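Local coordinates for putative cell invasion protein with MAC/Perforin domain (Bacteroides thetaiotaomicron VPI-5482, PDB 3KK7) that is of unknown function but carries a MACPF domain and may act on membranes, as pore-forming members of that family do, at residues A[128-133]-A[209-214]; A[356-361]-A[365-370]; A[430-435]-A[451-456]. All coordinates share one frame; numbering follows the deposited sequence. Where two conformers were deposited one is given.

Contact 1. Residues A[128-133]-A[209-214]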
# COMPACT_ATOMS: atom_id res chain seq x y z
N PHE A 128 -2.86 8.81 7.98
CA PHE A 128 -2.73 8.36 6.59
C PHE A 128 -4.08 8.43 5.88
O PHE A 128 -5.08 8.13 6.48
CB PHE A 128 -2.22 6.95 6.61
CG PHE A 128 -2.21 6.29 5.30
CD1 PHE A 128 -1.22 6.58 4.39
CD2 PHE A 128 -3.19 5.36 4.96
CE1 PHE A 128 -1.19 5.96 3.16
CE2 PHE A 128 -3.18 4.71 3.73
CZ PHE A 128 -2.18 5.02 2.82
N SER A 129 -4.10 8.84 4.61
CA SER A 129 -5.34 8.87 3.82
C SER A 129 -5.75 7.47 3.45
O SER A 129 -5.23 6.89 2.49
CB SER A 129 -5.20 9.64 2.51
OG SER A 129 -4.52 10.85 2.73
N LEU A 130 -6.72 6.95 4.18
CA LEU A 130 -7.13 5.56 3.98
C LEU A 130 -8.30 5.44 3.01
O LEU A 130 -9.31 6.10 3.16
CB LEU A 130 -7.46 4.92 5.33
CG LEU A 130 -7.85 3.46 5.27
CD1 LEU A 130 -6.73 2.61 4.63
CD2 LEU A 130 -8.22 3.01 6.65
N ASN A 131 -8.13 4.61 1.99
CA ASN A 131 -9.20 4.23 1.09
C ASN A 131 -9.82 2.95 1.63
O ASN A 131 -9.18 1.92 1.63
CB ASN A 131 -8.67 3.99 -0.32
CG ASN A 131 -9.81 3.70 -1.33
OD1 ASN A 131 -10.97 3.63 -0.94
ND2 ASN A 131 -9.48 3.52 -2.62
N LEU A 132 -11.07 3.03 2.07
CA LEU A 132 -11.78 1.88 2.59
C LEU A 132 -12.40 0.97 1.53
O LEU A 132 -12.75 -0.17 1.85
CB LEU A 132 -12.87 2.36 3.54
CG LEU A 132 -12.37 2.94 4.87
CD1 LEU A 132 -13.50 3.63 5.61
CD2 LEU A 132 -11.72 1.79 5.73
N GLY A 133 -12.52 1.45 0.28
CA GLY A 133 -13.11 0.66 -0.81
C GLY A 133 -12.62 -0.78 -0.90
O GLY A 133 -13.41 -1.73 -0.89
N GLY A 209 0.37 -6.86 -1.14
CA GLY A 209 -0.66 -6.18 -0.36
C GLY A 209 -0.31 -4.70 -0.20
O GLY A 209 0.61 -4.19 -0.85
N GLU A 210 -1.03 -4.01 0.69
CA GLU A 210 -0.96 -2.57 0.77
C GLU A 210 -0.25 -2.01 1.99
O GLU A 210 0.11 -0.84 2.01
CB GLU A 210 -2.38 -1.98 0.70
CG GLU A 210 -3.27 -2.55 -0.47
CD GLU A 210 -4.14 -3.70 -0.01
OE1 GLU A 210 -3.66 -4.45 0.84
OE2 GLU A 210 -5.30 -3.85 -0.44
N PHE A 211 -0.03 -2.84 3.01
CA PHE A 211 0.47 -2.33 4.28
C PHE A 211 1.56 -3.18 4.90
O PHE A 211 1.75 -4.35 4.52
CB PHE A 211 -0.69 -2.21 5.26
CG PHE A 211 -1.72 -1.21 4.83
CD1 PHE A 211 -1.51 0.14 5.04
CD2 PHE A 211 -2.91 -1.62 4.24
CE1 PHE A 211 -2.45 1.07 4.63
CE2 PHE A 211 -3.85 -0.69 3.84
CZ PHE A 211 -3.62 0.65 4.03
N VAL A 212 2.29 -2.57 5.83
CA VAL A 212 3.34 -3.29 6.57
C VAL A 212 2.93 -3.47 8.03
O VAL A 212 2.50 -2.52 8.68
CB VAL A 212 4.69 -2.59 6.47
CG1 VAL A 212 5.76 -3.44 7.09
CG2 VAL A 212 5.01 -2.32 5.04
N LEU A 213 3.06 -4.69 8.52
CA LEU A 213 2.73 -5.00 9.92
C LEU A 213 3.76 -4.40 10.91
O LEU A 213 4.90 -4.83 10.93
CB LEU A 213 2.63 -6.54 10.12
CG LEU A 213 1.40 -7.19 9.49
CD1 LEU A 213 1.63 -8.67 9.14
CD2 LEU A 213 0.13 -7.04 10.37
N THR A 214 3.33 -3.45 11.74
CA THR A 214 4.14 -2.84 12.79
C THR A 214 3.61 -3.12 14.20
O THR A 214 4.38 -2.98 15.18
CB THR A 214 4.19 -1.30 12.65
OG1 THR A 214 2.86 -0.77 12.80
CG2 THR A 214 4.77 -0.86 11.32
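A classic beta bulge at Glu210 and Phe211, both facing Tyr60 of the neighbouring antiparallel strand, begins strand 211-218 of the large MACPF sheet, and from it the ring of Phe211 reaches out to Phe128 and Leu130 of the loop ahead of helix 133-146. The contact is purely apolar and small, burying 94 Å² in all. Phe211 swings its ring out with CG beside the backbone N and opposite the carbonyl carbon (chi1 -64°), which brings the far edge of the ring to the loop. There CE2 of Phe128 lies near the plane of the Phe211 ring, 3.8 Å from Phe211 CE1, and the planes of the two rings are 82° apart. Beside this pair, CD1 of Leu130 comes 3.7 Å from CZ of Phe211, the two side chains crossing at about a right angle. The CB of Leu130 is not aimed at the strand, but the end of its side chain comes nearer, and CD1 makes the touch. Helix 353-363 packs on the same cluster through Tyr359, which touches both phenylalanines and whose hydroxyl bonds to the backbone O of Glu210, while the buried carboxylate of Glu210 is held by the backbone N atoms of Val62 and Glu63. At the other end of the loop Asn131 lies just before helix 133-146. Its ND2 is held by the carboxylate of Asp365 and by the backbone O of His363, and it caps the helix through OD1, which accepts from Gly133 N at 2.9 Å, the donor lying above the carbonyl plane of the amide, 47° out of it.

Contact 2. Residues A[356-361]-A[365-370]; sequences KQRYND and DFQYQE
The backbone O of Asp361 is gripped by two successive N-H groups from the chain that follows helix 353-363. Phe366 N approaches nearly along the C=O axis at 2.7 Å, whereas Gln367 N, 3.2 Å from Asp361 O, comes in from above the carbonyl plane, 66° out of it. One carbonyl of the last turn thus fixes two consecutive residues of the departing chain, although the bond from Phe366 N to Asp361 O is bent, with an angle of 140° at the hydrogen. The Phe366 N bond is the six-to-one bond of a Schellman motif, in which Asp365 takes positive phi and turns the chain out of the helix; its carboxylate meanwhile meets the Asn131 side chain. The reversal lays the side chains of the exit against the helix. Asp361 and Gln367 run side by side in the same direction, with CB of Asp361 3.6 Å from CG of Gln367, and Leu467 touches both from a nearby loop. OD1 of Asp361 sits at the edge of the Phe366 ring and near its plane, 3.7 Å from Phe366 CD1, where the slightly positive rim of the ring would probably suit the carboxylate oxygen. The same carboxylate receives a weak bond from Gln357 NE2 to Asp361 OD2, one turn back. Arg358, bent at chi3 (-69°), brings NH1 to 4.0 Å from CB of Gln367 and also brushes CB of Gln369. These are van der Waals contacts of NH1 with aliphatic carbons; the arginine charge is met by Asp406, which forms a salt bridge with NE.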
# COMPACT_ATOMS: atom_id res chain seq x y z
N LYS A 356 6.65 6.79 -3.39
CA LYS A 356 5.81 7.11 -2.26
C LYS A 356 4.48 7.63 -2.75
O LYS A 356 3.43 7.10 -2.42
CB LYS A 356 6.52 8.13 -1.35
CG LYS A 356 7.66 7.52 -0.49
CD LYS A 356 8.54 8.58 0.13
CE LYS A 356 7.98 9.16 1.41
NZ LYS A 356 8.25 8.22 2.55
N GLN A 357 4.55 8.67 -3.57
CA GLN A 357 3.37 9.30 -4.13
C GLN A 357 2.52 8.32 -4.96
O GLN A 357 1.30 8.29 -4.82
CB GLN A 357 3.81 10.50 -4.97
CG GLN A 357 2.69 11.45 -5.45
CD GLN A 357 1.83 11.93 -4.30
OE1 GLN A 357 2.32 12.07 -3.17
NE2 GLN A 357 0.54 12.18 -4.57
N ARG A 358 3.16 7.51 -5.78
CA ARG A 358 2.45 6.54 -6.61
C ARG A 358 1.71 5.48 -5.81
O ARG A 358 0.60 5.11 -6.18
CB ARG A 358 3.39 5.89 -7.64
CG ARG A 358 2.66 5.02 -8.63
CD ARG A 358 3.43 4.74 -9.89
NE ARG A 358 3.54 5.95 -10.70
CZ ARG A 358 2.58 6.46 -11.48
NH1 ARG A 358 1.43 5.84 -11.60
NH2 ARG A 358 2.79 7.59 -12.15
N TYR A 359 2.35 4.97 -4.74
CA TYR A 359 1.72 4.09 -3.79
C TYR A 359 0.46 4.75 -3.26
O TYR A 359 -0.64 4.18 -3.31
CB TYR A 359 2.66 3.75 -2.60
CG TYR A 359 1.87 3.18 -1.41
CD1 TYR A 359 1.48 1.85 -1.39
CD2 TYR A 359 1.47 3.98 -0.37
CE1 TYR A 359 0.72 1.33 -0.33
CE2 TYR A 359 0.73 3.48 0.68
CZ TYR A 359 0.34 2.15 0.69
OH TYR A 359 -0.42 1.65 1.76
N ASN A 360 0.61 5.97 -2.75
CA ASN A 360 -0.53 6.71 -2.22
C ASN A 360 -1.63 6.97 -3.24
O ASN A 360 -2.83 6.74 -2.98
CB ASN A 360 -0.08 8.02 -1.56
CG ASN A 360 0.50 7.78 -0.19
OD1 ASN A 360 -0.23 7.36 0.70
ND2 ASN A 360 1.80 8.00 -0.00
N ASP A 361 -1.22 7.40 -4.41
CA ASP A 361 -2.18 7.72 -5.44
C ASP A 361 -2.89 6.44 -5.93
O ASP A 361 -4.08 6.46 -6.31
CB ASP A 361 -1.48 8.43 -6.61
CG ASP A 361 -1.24 9.92 -6.38
OD1 ASP A 361 -1.85 10.55 -5.48
OD2 ASP A 361 -0.46 10.48 -7.18
N ASP A 365 -7.02 5.28 -5.57
CA ASP A 365 -7.68 5.21 -6.90
C ASP A 365 -7.47 6.49 -7.74
O ASP A 365 -8.26 6.77 -8.64
CB ASP A 365 -9.19 4.86 -6.82
CG ASP A 365 -9.46 3.55 -6.08
OD1 ASP A 365 -8.75 2.55 -6.31
OD2 ASP A 365 -10.38 3.52 -5.25
N PHE A 366 -6.41 7.25 -7.48
CA PHE A 366 -6.08 8.41 -8.33
C PHE A 366 -5.21 8.06 -9.56
O PHE A 366 -5.26 8.73 -10.58
CB PHE A 366 -5.39 9.54 -7.53
CG PHE A 366 -6.22 10.11 -6.40
CD1 PHE A 366 -5.58 10.57 -5.23
CD2 PHE A 366 -7.63 10.19 -6.48
CE1 PHE A 366 -6.33 11.09 -4.15
CE2 PHE A 366 -8.39 10.73 -5.42
CZ PHE A 366 -7.74 11.17 -4.24
N GLN A 367 -4.42 7.00 -9.48
CA GLN A 367 -3.54 6.62 -10.57
C GLN A 367 -3.48 5.12 -10.65
O GLN A 367 -3.58 4.45 -9.65
CB GLN A 367 -2.12 7.12 -10.31
CG GLN A 367 -1.97 8.62 -10.22
CD GLN A 367 -2.08 9.30 -11.56
OE1 GLN A 367 -1.57 8.80 -12.57
NE2 GLN A 367 -2.74 10.46 -11.59
N TYR A 368 -3.28 4.59 -11.84
CA TYR A 368 -3.13 3.16 -12.00
C TYR A 368 -2.42 2.90 -13.32
O TYR A 368 -3.01 3.06 -14.39
CB TYR A 368 -4.51 2.49 -11.96
CG TYR A 368 -4.50 1.00 -11.99
CD1 TYR A 368 -4.76 0.25 -10.86
CD2 TYR A 368 -4.28 0.33 -13.18
CE1 TYR A 368 -4.77 -1.19 -10.90
CE2 TYR A 368 -4.28 -1.06 -13.23
CZ TYR A 368 -4.51 -1.82 -12.10
OH TYR A 368 -4.48 -3.19 -12.21
N GLN A 369 -1.14 2.55 -13.26
CA GLN A 369 -0.39 2.10 -14.41
C GLN A 369 -0.17 0.60 -14.22
O GLN A 369 0.53 0.20 -13.27
CB GLN A 369 0.94 2.85 -14.51
CG GLN A 369 1.77 2.34 -15.68
CD GLN A 369 2.82 3.29 -16.16
OE1 GLN A 369 2.50 4.39 -16.62
NE2 GLN A 369 4.07 2.87 -16.13
N GLU A 370 -0.78 -0.22 -15.09
CA GLU A 370 -0.72 -1.68 -14.94
C GLU A 370 0.76 -2.14 -14.89
O GLU A 370 1.14 -2.92 -14.00
CB GLU A 370 -1.51 -2.42 -16.05
CG GLU A 370 -2.99 -1.96 -16.32
CD GLU A 370 -4.11 -2.96 -15.90
OE1 GLU A 370 -4.07 -3.56 -14.80
OE2 GLU A 370 -5.07 -3.14 -16.67

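Contact 3. Residues A[430-435]-A[451-456]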
# COMPACT_ATOMS: atom_id res chain seq x y z
N ALA A 430 8.15 30.03 -33.42
CA ALA A 430 9.56 30.22 -33.79
C ALA A 430 10.52 30.11 -32.60
O ALA A 430 11.58 29.49 -32.70
CB ALA A 430 9.76 31.59 -34.52
N THR A 431 10.15 30.74 -31.48
CA THR A 431 10.96 30.65 -30.26
C THR A 431 10.83 29.23 -29.66
O THR A 431 11.79 28.70 -29.10
CB THR A 431 10.57 31.74 -29.22
OG1 THR A 431 10.05 32.88 -29.90
CG2 THR A 431 11.78 32.18 -28.39
N PHE A 432 9.66 28.61 -29.81
CA PHE A 432 9.45 27.25 -29.30
C PHE A 432 10.40 26.29 -30.04
O PHE A 432 11.10 25.50 -29.40
CB PHE A 432 7.98 26.82 -29.42
CG PHE A 432 7.67 25.50 -28.74
CD1 PHE A 432 7.44 25.45 -27.38
CD2 PHE A 432 7.62 24.33 -29.46
CE1 PHE A 432 7.17 24.24 -26.74
CE2 PHE A 432 7.34 23.12 -28.84
CZ PHE A 432 7.12 23.07 -27.48
N LEU A 433 10.43 26.41 -31.38
CA LEU A 433 11.37 25.68 -32.26
C LEU A 433 12.79 25.76 -31.70
O LEU A 433 13.38 24.73 -31.38
CB LEU A 433 11.34 26.28 -33.70
CG LEU A 433 12.07 25.72 -34.95
CD1 LEU A 433 11.79 26.65 -36.17
CD2 LEU A 433 13.60 25.50 -34.81
N THR A 434 13.30 26.99 -31.56
CA THR A 434 14.68 27.27 -31.14
C THR A 434 15.01 26.73 -29.74
O THR A 434 16.10 26.20 -29.50
CB THR A 434 14.96 28.82 -31.13
OG1 THR A 434 14.62 29.37 -32.42
CG2 THR A 434 16.42 29.14 -30.79
N LYS A 435 14.07 26.89 -28.82
CA LYS A 435 14.29 26.48 -27.43
C LYS A 435 14.19 24.98 -27.30
O LYS A 435 15.06 24.36 -26.69
CB LYS A 435 13.29 27.15 -26.47
CG LYS A 435 13.74 28.53 -26.00
CD LYS A 435 12.54 29.42 -25.63
CE LYS A 435 12.99 30.67 -24.89
NZ LYS A 435 13.12 30.41 -23.42
N ILE A 451 12.92 11.75 -27.39
CA ILE A 451 12.69 13.12 -26.97
C ILE A 451 11.67 13.69 -27.95
O ILE A 451 11.81 13.54 -29.18
CB ILE A 451 13.98 13.98 -27.01
CG1 ILE A 451 15.08 13.32 -26.18
CG2 ILE A 451 13.71 15.41 -26.56
CD1 ILE A 451 16.37 14.08 -26.19
N LYS A 452 10.62 14.31 -27.41
CA LYS A 452 9.60 14.94 -28.23
C LYS A 452 9.28 16.30 -27.66
O LYS A 452 9.66 16.60 -26.53
CB LYS A 452 8.35 14.07 -28.32
CG LYS A 452 7.90 13.42 -27.02
CD LYS A 452 6.37 13.18 -27.01
CE LYS A 452 5.97 11.79 -26.51
NZ LYS A 452 4.54 11.74 -26.03
N ALA A 453 8.65 17.14 -28.46
CA ALA A 453 8.24 18.46 -28.03
C ALA A 453 6.78 18.61 -28.40
O ALA A 453 6.31 17.90 -29.28
CB ALA A 453 9.09 19.54 -28.69
N ASP A 454 6.07 19.51 -27.73
CA ASP A 454 4.67 19.74 -28.04
C ASP A 454 4.21 21.07 -27.50
O ASP A 454 3.95 21.20 -26.33
CB ASP A 454 3.80 18.62 -27.47
CG ASP A 454 2.38 18.64 -28.03
OD1 ASP A 454 1.88 19.70 -28.49
OD2 ASP A 454 1.75 17.56 -28.01
N PRO A 455 4.05 22.07 -28.39
CA PRO A 455 3.71 23.41 -27.93
C PRO A 455 2.32 23.53 -27.30
O PRO A 455 2.08 24.47 -26.56
CB PRO A 455 3.79 24.26 -29.21
CG PRO A 455 3.53 23.31 -30.32
CD PRO A 455 3.97 21.94 -29.86
N ASN A 456 1.42 22.59 -27.56
CA ASN A 456 0.08 22.65 -26.98
C ASN A 456 -0.13 21.81 -25.70
O ASN A 456 -1.23 21.81 -25.14
CB ASN A 456 -0.96 22.30 -28.05
CG ASN A 456 -0.96 23.28 -29.22
OD1 ASN A 456 -0.63 24.46 -29.06
ND2 ASN A 456 -1.33 22.79 -30.41
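One face of the Phe432 ring is taken by Pro455, whose CB stands over the ring centre, 3.8 Å from the centroid and 12° off the normal, a clear CH-pi contact; at the ring's edge, in its plane, lies the backbone N of Asp454. The two side chains, Phe432 and Pro455, cross at about a right angle, and Pro455 N comes 3.4 Å from Phe432 CZ. With chi1 at -172°, CG of Phe432 lies opposite the backbone N, and the ring extends from helix 429-443 toward the strand, where CE2 also meets CB of Ala453 at 4.0 Å. The helix thereby packs on the mixed sheet of the D2 region, beside the corner the chain turns at Pro455 and Asn456; Lys381 of strand 376-386 and Ile396 of strand 392-401 touch the same ring. With an alanine here the ring is gone, and Pro455 CB and Ala453 CB would probably face a gap, helix and strand losing this side-chain link. The corner itself contains an Asx turn: Asp454 OD1 accepts from Asn456 N at 3.1 Å, out of the carboxylate plane, and the same oxygen is also bonded to Ser20 OG.

In the fold
From the N terminus the contacts follow in series, none enclosing or crossing another. Contact 1 closes a long loop whose 75 intervening residues include helices 133-146, 177-186, 190-198 and 201-208 and strand 157-173, joining the loop before the first of these helices to strand 211-218. Contact 2 spans just three residues, at the end of helix 353-363 where the chain heads for strand 376-386. The two meet directly, their centres 13 Å apart, both within the MACPF part of the chain. Contact 3, in the D2 region, closes a 15-residue connection between helix 429-443 and strand 450-454; its nearest atoms stay about 12 Å from contact 2 and about 28 Å from contact 1.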